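Local structure of 2-nitrobenzoate nitroreductase (Pseudomonas fluorescens, 4Z85) at residues Ser45-Met50 / Val89-Glu94; Asp134-Trp139 / Asp180-Tyr185. The protein reduces the nitro group of 2-nitrobenzoate as a nitroreductase of the flavoredoxin family, with FMN as its cofactor. All coordinates share one frame; numbering follows the deposited sequence.

Contact 1: residues Ser45-Met50 / Val89-Glu94; sequences SAFNYM and VNMVDE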
loop_
_atom_site.group_PDB
_atom_site.type_symbol
_atom_site.label_atom_id
_atom_site.label_comp_id
_atom_site.label_asym_id
_atom_site.label_seq_id
_atom_site.Cartn_x
_atom_site.Cartn_y
_atom_site.Cartn_z
ATOM N N SER A 45 4.324 -4.947 5.056
ATOM C CA SER A 45 3.472 -4.611 3.915
ATOM C C SER A 45 2.315 -3.675 4.300
ATOM O O SER A 45 1.493 -3.341 3.454
ATOM C CB SER A 45 2.942 -5.893 3.228
ATOM O OG SER A 45 1.960 -6.551 4.010
ATOM N N ALA A 46 2.273 -3.205 5.549
ATOM C CA ALA A 46 1.357 -2.118 5.903
ATOM C C ALA A 46 2.098 -0.825 5.603
ATOM O O ALA A 46 2.635 -0.173 6.500
ATOM C CB ALA A 46 0.923 -2.186 7.377
ATOM N N PHE A 47 2.159 -0.493 4.318
ATOM C CA PHE A 47 3.194 0.399 3.780
ATOM C C PHE A 47 2.677 1.039 2.526
ATOM O O PHE A 47 2.123 0.340 1.675
ATOM C CB PHE A 47 4.462 -0.419 3.473
ATOM C CG PHE A 47 5.448 0.226 2.503
ATOM C CD1 PHE A 47 5.967 1.497 2.729
ATOM C CD2 PHE A 47 5.898 -0.489 1.398
ATOM C CE1 PHE A 47 6.913 2.043 1.853
ATOM C CE2 PHE A 47 6.841 0.038 0.525
ATOM C CZ PHE A 47 7.349 1.309 0.759
ATOM N N ASN A 48 2.854 2.357 2.398
ATOM C CA ASN A 48 2.725 2.962 1.075
ATOM C C ASN A 48 3.319 4.357 1.084
ATOM O O ASN A 48 3.610 4.899 2.138
ATOM C CB ASN A 48 1.260 3.022 0.603
ATOM C CG ASN A 48 1.124 2.753 -0.895
ATOM O OD1 ASN A 48 1.994 3.136 -1.668
ATOM N ND2 ASN A 48 0.048 2.071 -1.305
ATOM N N TYR A 49 3.512 4.935 -0.101
ATOM C CA TYR A 49 3.947 6.331 -0.148
ATOM C C TYR A 49 2.773 7.241 0.175
ATOM O O TYR A 49 1.599 6.885 -0.025
ATOM C CB TYR A 49 4.540 6.686 -1.523
ATOM C CG TYR A 49 3.535 7.093 -2.585
ATOM C CD1 TYR A 49 2.813 6.138 -3.296
ATOM C CD2 TYR A 49 3.314 8.441 -2.879
ATOM C CE1 TYR A 49 1.893 6.510 -4.266
ATOM C CE2 TYR A 49 2.396 8.818 -3.842
ATOM C CZ TYR A 49 1.695 7.857 -4.536
ATOM O OH TYR A 49 0.788 8.256 -5.505
ATOM N N MET A 50 3.093 8.432 0.675
ATOM C CA MET A 50 2.062 9.378 1.039
ATOM C C MET A 50 2.109 10.620 0.169
ATOM O O MET A 50 1.063 11.193 -0.143
ATOM C CB MET A 50 2.187 9.754 2.509
ATOM C CG MET A 50 1.778 8.623 3.457
ATOM S SD MET A 50 -0.021 8.397 3.585
ATOM C CE MET A 50 -0.333 6.932 2.617
ATOM N N VAL A 89 14.624 1.484 2.983
ATOM C CA VAL A 89 13.561 0.627 2.465
ATOM C C VAL A 89 14.071 -0.111 1.226
ATOM O O VAL A 89 14.333 0.484 0.197
ATOM C CB VAL A 89 12.290 1.433 2.118
ATOM C CG1 VAL A 89 11.252 0.525 1.449
ATOM C CG2 VAL A 89 11.707 2.069 3.374
ATOM N N ASN A 90 14.217 -1.421 1.338
ATOM C CA ASN A 90 14.625 -2.247 0.216
ATOM C C ASN A 90 13.390 -2.821 -0.423
ATOM O O ASN A 90 12.568 -3.416 0.274
ATOM C CB ASN A 90 15.535 -3.397 0.655
ATOM C CG ASN A 90 16.779 -2.918 1.364
ATOM O OD1 ASN A 90 17.779 -2.599 0.717
ATOM N ND2 ASN A 90 16.725 -2.861 2.689
ATOM N N MET A 91 13.269 -2.627 -1.725
ATOM C CA MET A 91 12.138 -3.163 -2.478
ATOM C C MET A 91 12.423 -4.626 -2.788
ATOM O O MET A 91 13.575 -5.071 -2.739
ATOM C CB MET A 91 11.894 -2.362 -3.758
ATOM C CG MET A 91 11.652 -0.874 -3.509
ATOM S SD MET A 91 10.366 -0.593 -2.263
ATOM C CE MET A 91 10.367 1.186 -2.232
ATOM N N VAL A 92 11.371 -5.374 -3.104
ATOM C CA VAL A 92 11.459 -6.828 -3.098
ATOM C C VAL A 92 11.064 -7.414 -4.442
ATOM O O VAL A 92 9.927 -7.256 -4.870
ATOM C CB VAL A 92 10.550 -7.441 -2.002
ATOM C CG1 VAL A 92 10.625 -8.977 -2.041
ATOM C CG2 VAL A 92 10.909 -6.891 -0.613
ATOM N N ASP A 93 12.007 -8.078 -5.111
ATOM C CA ASP A 93 11.673 -8.861 -6.294
ATOM C C ASP A 93 12.185 -10.295 -6.133
ATOM O O ASP A 93 12.566 -10.700 -5.042
ATOM C CB ASP A 93 12.215 -8.206 -7.569
ATOM C CG ASP A 93 13.741 -8.235 -7.678
ATOM O OD1 ASP A 93 14.432 -8.650 -6.732
ATOM O OD2 ASP A 93 14.239 -7.816 -8.744
ATOM N N GLU A 94 12.150 -11.060 -7.217
ATOM C CA GLU A 94 12.473 -12.480 -7.164
ATOM C C GLU A 94 13.815 -12.771 -6.485
ATOM O O GLU A 94 13.938 -13.734 -5.715
ATOM C CB GLU A 94 12.476 -13.046 -8.587
ATOM C CG GLU A 94 12.540 -14.546 -8.638
ATOM C CD GLU A 94 12.740 -15.067 -10.049
ATOM O OE1 GLU A 94 12.226 -14.433 -10.993
ATOM O OE2 GLU A 94 13.422 -16.107 -10.210
#
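F47 points into the interior of a closed antiparallel barrel, the flavin reductase-like fold, and brings the far end of its ring, CZ, against the side chains of V89 and M91. Six strands close this barrel, and two of them, 39-52 and 86-90, are not neighbours in it; residues 45-50 and 89-94 therefore meet through side chains, with no hydrogen bond between them. The nearest backbones, at F47 and V89, keep their CA atoms 10.5 Å apart, a gap that the phenyl ring and the valine bridge from opposite directions.

In F47 the ring carbon CG stands anti to the backbone N (chi1 160°), which carries the ring inward. CZ then lies 4.0 Å from V89 CG1, the methyl that is itself anti to its backbone N. This approach is oblique to the ring. M91 takes a different route: its CB does not head for residues 45-50, but the chain turns at its first two torsions and then extends through the sulfur (chi3 180°), which sets CE at the edge of the phenyl, near its plane and 4.3 Å from F47 CZ. The overlap is modest, 94 Å² over both sides, and other strands also pack here. F57 and I59 of strand 55-62 and A28 of strand 28-33 also touch F47, and V89 shares both F57 and A28.

The same strand also meets the second subunit. The F47 carbonyl O accepts a hydrogen bond from N48 ND2 of the second subunit, and N48 ND2 returns the same bond to F47 O there. The amide's oxygen is used locally: Y49 N donates to N48 OD1 over 2.8 Å, in the carbonyl plane and on a lone pair, through a bent N-H...O angle of 137°.

Contact 2: residues Asp134-Trp139 / Asp180-Tyr185; sequences DAPIAW and DLFQPY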
loop_
_atom_site.group_PDB
_atom_site.type_symbol
_atom_site.label_atom_id
_atom_site.label_comp_id
_atom_site.label_asym_id
_atom_site.label_seq_id
_atom_site.Cartn_x
_atom_site.Cartn_y
_atom_site.Cartn_z
ATOM N N ASP A 134 21.537 -7.345 -2.880
ATOM C CA ASP A 134 20.772 -7.876 -4.004
ATOM C C ASP A 134 19.448 -7.130 -4.292
ATOM O O ASP A 134 18.687 -7.551 -5.165
ATOM C CB ASP A 134 20.462 -9.360 -3.773
ATOM C CG ASP A 134 21.632 -10.274 -4.088
ATOM O OD1 ASP A 134 22.620 -9.809 -4.696
ATOM O OD2 ASP A 134 21.545 -11.468 -3.731
ATOM N N ALA A 135 19.166 -6.038 -3.578
ATOM C CA ALA A 135 17.880 -5.342 -3.749
ATOM C C ALA A 135 17.768 -4.688 -5.118
ATOM O O ALA A 135 18.728 -4.100 -5.604
ATOM C CB ALA A 135 17.678 -4.294 -2.655
ATOM N N PRO A 136 16.583 -4.780 -5.747
ATOM C CA PRO A 136 16.384 -4.163 -7.065
ATOM C C PRO A 136 16.421 -2.641 -6.997
ATOM O O PRO A 136 16.985 -1.972 -7.860
ATOM C CB PRO A 136 15.000 -4.664 -7.488
ATOM C CG PRO A 136 14.305 -5.024 -6.187
ATOM C CD PRO A 136 15.390 -5.514 -5.282
ATOM N N ILE A 137 15.782 -2.113 -5.960
ATOM C CA ILE A 137 15.660 -0.682 -5.723
ATOM C C ILE A 137 15.704 -0.503 -4.222
ATOM O O ILE A 137 15.204 -1.350 -3.487
ATOM C CB ILE A 137 14.341 -0.090 -6.295
ATOM C CG1 ILE A 137 14.210 -0.345 -7.806
ATOM C CG2 ILE A 137 14.253 1.401 -6.014
ATOM C CD1 ILE A 137 12.901 0.157 -8.395
ATOM N N ALA A 138 16.314 0.585 -3.754
ATOM C CA ALA A 138 16.311 0.899 -2.331
ATOM C C ALA A 138 16.110 2.386 -2.116
ATOM O O ALA A 138 16.596 3.204 -2.879
ATOM C CB ALA A 138 17.609 0.432 -1.671
ATOM N N TRP A 139 15.346 2.741 -1.096
ATOM C CA TRP A 139 15.188 4.125 -0.685
ATOM C C TRP A 139 16.085 4.376 0.522
ATOM O O TRP A 139 15.993 3.676 1.530
ATOM C CB TRP A 139 13.736 4.438 -0.302
ATOM C CG TRP A 139 12.720 4.394 -1.393
ATOM C CD1 TRP A 139 12.939 4.285 -2.740
ATOM C CD2 TRP A 139 11.301 4.472 -1.221
ATOM N NE1 TRP A 139 11.739 4.300 -3.414
ATOM C CE2 TRP A 139 10.720 4.421 -2.503
ATOM C CE3 TRP A 139 10.461 4.577 -0.098
ATOM C CZ2 TRP A 139 9.336 4.456 -2.697
ATOM C CZ3 TRP A 139 9.100 4.617 -0.292
ATOM C CH2 TRP A 139 8.545 4.558 -1.579
ATOM N N ASP A 180 8.555 -1.823 -17.034
ATOM C CA ASP A 180 8.436 -3.157 -17.608
ATOM C C ASP A 180 9.402 -4.159 -16.973
ATOM O O ASP A 180 9.069 -5.334 -16.830
ATOM C CB ASP A 180 8.677 -3.112 -19.125
ATOM C CG ASP A 180 7.575 -2.384 -19.876
ATOM O OD1 ASP A 180 6.811 -1.620 -19.244
ATOM O OD2 ASP A 180 7.473 -2.569 -21.108
ATOM N N LEU A 181 10.595 -3.703 -16.593
ATOM C CA LEU A 181 11.621 -4.616 -16.089
ATOM C C LEU A 181 11.588 -4.837 -14.578
ATOM O O LEU A 181 11.992 -5.894 -14.094
ATOM C CB LEU A 181 13.011 -4.115 -16.479
ATOM C CG LEU A 181 13.335 -4.022 -17.967
ATOM C CD1 LEU A 181 14.724 -3.423 -18.147
ATOM C CD2 LEU A 181 13.255 -5.394 -18.607
ATOM N N PHE A 182 11.133 -3.824 -13.844
ATOM C CA PHE A 182 11.012 -3.905 -12.395
ATOM C C PHE A 182 9.798 -4.762 -12.046
ATOM O O PHE A 182 8.676 -4.420 -12.401
ATOM C CB PHE A 182 10.895 -2.495 -11.796
ATOM C CG PHE A 182 10.671 -2.472 -10.308
ATOM C CD1 PHE A 182 11.426 -3.265 -9.463
ATOM C CD2 PHE A 182 9.710 -1.637 -9.762
ATOM C CE1 PHE A 182 11.227 -3.228 -8.094
ATOM C CE2 PHE A 182 9.499 -1.602 -8.391
ATOM C CZ PHE A 182 10.256 -2.394 -7.567
ATOM N N GLN A 183 10.030 -5.887 -11.378
ATOM C CA GLN A 183 8.953 -6.840 -11.123
ATOM C C GLN A 183 8.861 -7.186 -9.651
ATOM O O GLN A 183 9.194 -8.293 -9.227
ATOM C CB GLN A 183 9.145 -8.108 -11.965
ATOM C CG GLN A 183 9.050 -7.837 -13.456
ATOM C CD GLN A 183 8.994 -9.127 -14.263
ATOM O OE1 GLN A 183 9.492 -10.159 -13.825
ATOM N NE2 GLN A 183 8.371 -9.074 -15.434
ATOM N N PRO A 184 8.361 -6.234 -8.860
ATOM C CA PRO A 184 8.243 -6.505 -7.425
ATOM C C PRO A 184 7.175 -7.552 -7.100
ATOM O O PRO A 184 6.251 -7.777 -7.885
ATOM C CB PRO A 184 7.861 -5.140 -6.843
ATOM C CG PRO A 184 7.138 -4.447 -7.967
ATOM C CD PRO A 184 7.861 -4.899 -9.226
ATOM N N TYR A 185 7.330 -8.185 -5.941
ATOM C CA TYR A 185 6.321 -9.073 -5.357
ATOM C C TYR A 185 5.324 -8.264 -4.540
ATOM O O TYR A 185 5.736 -7.438 -3.735
ATOM C CB TYR A 185 6.962 -10.095 -4.417
ATOM C CG TYR A 185 7.563 -11.298 -5.092
ATOM C CD1 TYR A 185 8.194 -11.182 -6.324
ATOM C CD2 TYR A 185 7.511 -12.544 -4.483
ATOM C CE1 TYR A 185 8.753 -12.296 -6.943
ATOM C CE2 TYR A 185 8.057 -13.654 -5.095
ATOM C CZ TYR A 185 8.673 -13.522 -6.318
ATOM O OH TYR A 185 9.221 -14.633 -6.918
#
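I137 sets its terminal methyl squarely on the phenyl ring of F182, a CH-pi contact with CD1 3.6 Å from the ring centroid and only 4° off the normal. All six ring carbons consequently lie at nearly equal distances from that methyl. An extended outer torsion (chi2 177°) carries CD1 out to this position. P184 CD covers the opposite face, also 3.6 Å above the plane, so the aromatic ring is sandwiched between an isoleucine methyl and a proline two residues farther along its own chain. P136 adds a side wall, with its CG at the ring edge 4.0 Å from F182 CE1.

This tight centre lies where strand 137-150 of the flavin reductase-like barrel begins, and it joins the irregular segment between strands 176-177 and 185-187 to the start of that strand. G20 and G23 of the second subunit pack on F182 and P184 respectively, placing the ring close to the dimer interface.

Away from the ring the two segments diverge. D180 and L181 are exposed to solvent, the side chain of Q183 starts out away from residues 134-139, and D134 turns instead to a salt bridge between its OD2 and R99 NH2.

Overall arrangement
Strands 86-90 and 137-150 are neighbours in the barrel sheet, and they join the two contacts, whose centres lie 10 Å apart. Probable backbone hydrogen bonds run from W139 N to V89 O (2.8 Å) and from M91 N to I137 O (2.9 Å). M91 belongs to both neighbourhoods, since its CE also packs 3.3 Å from W139 CE2. The centre of contact 1 lies about 2 Å from the centre of the chain and that of contact 2 about 11 Å, and both contacts are buried. Both reach the second subunit: S21 there packs on M91 and I137, while its OG hydrogen-bonds W139 NE1.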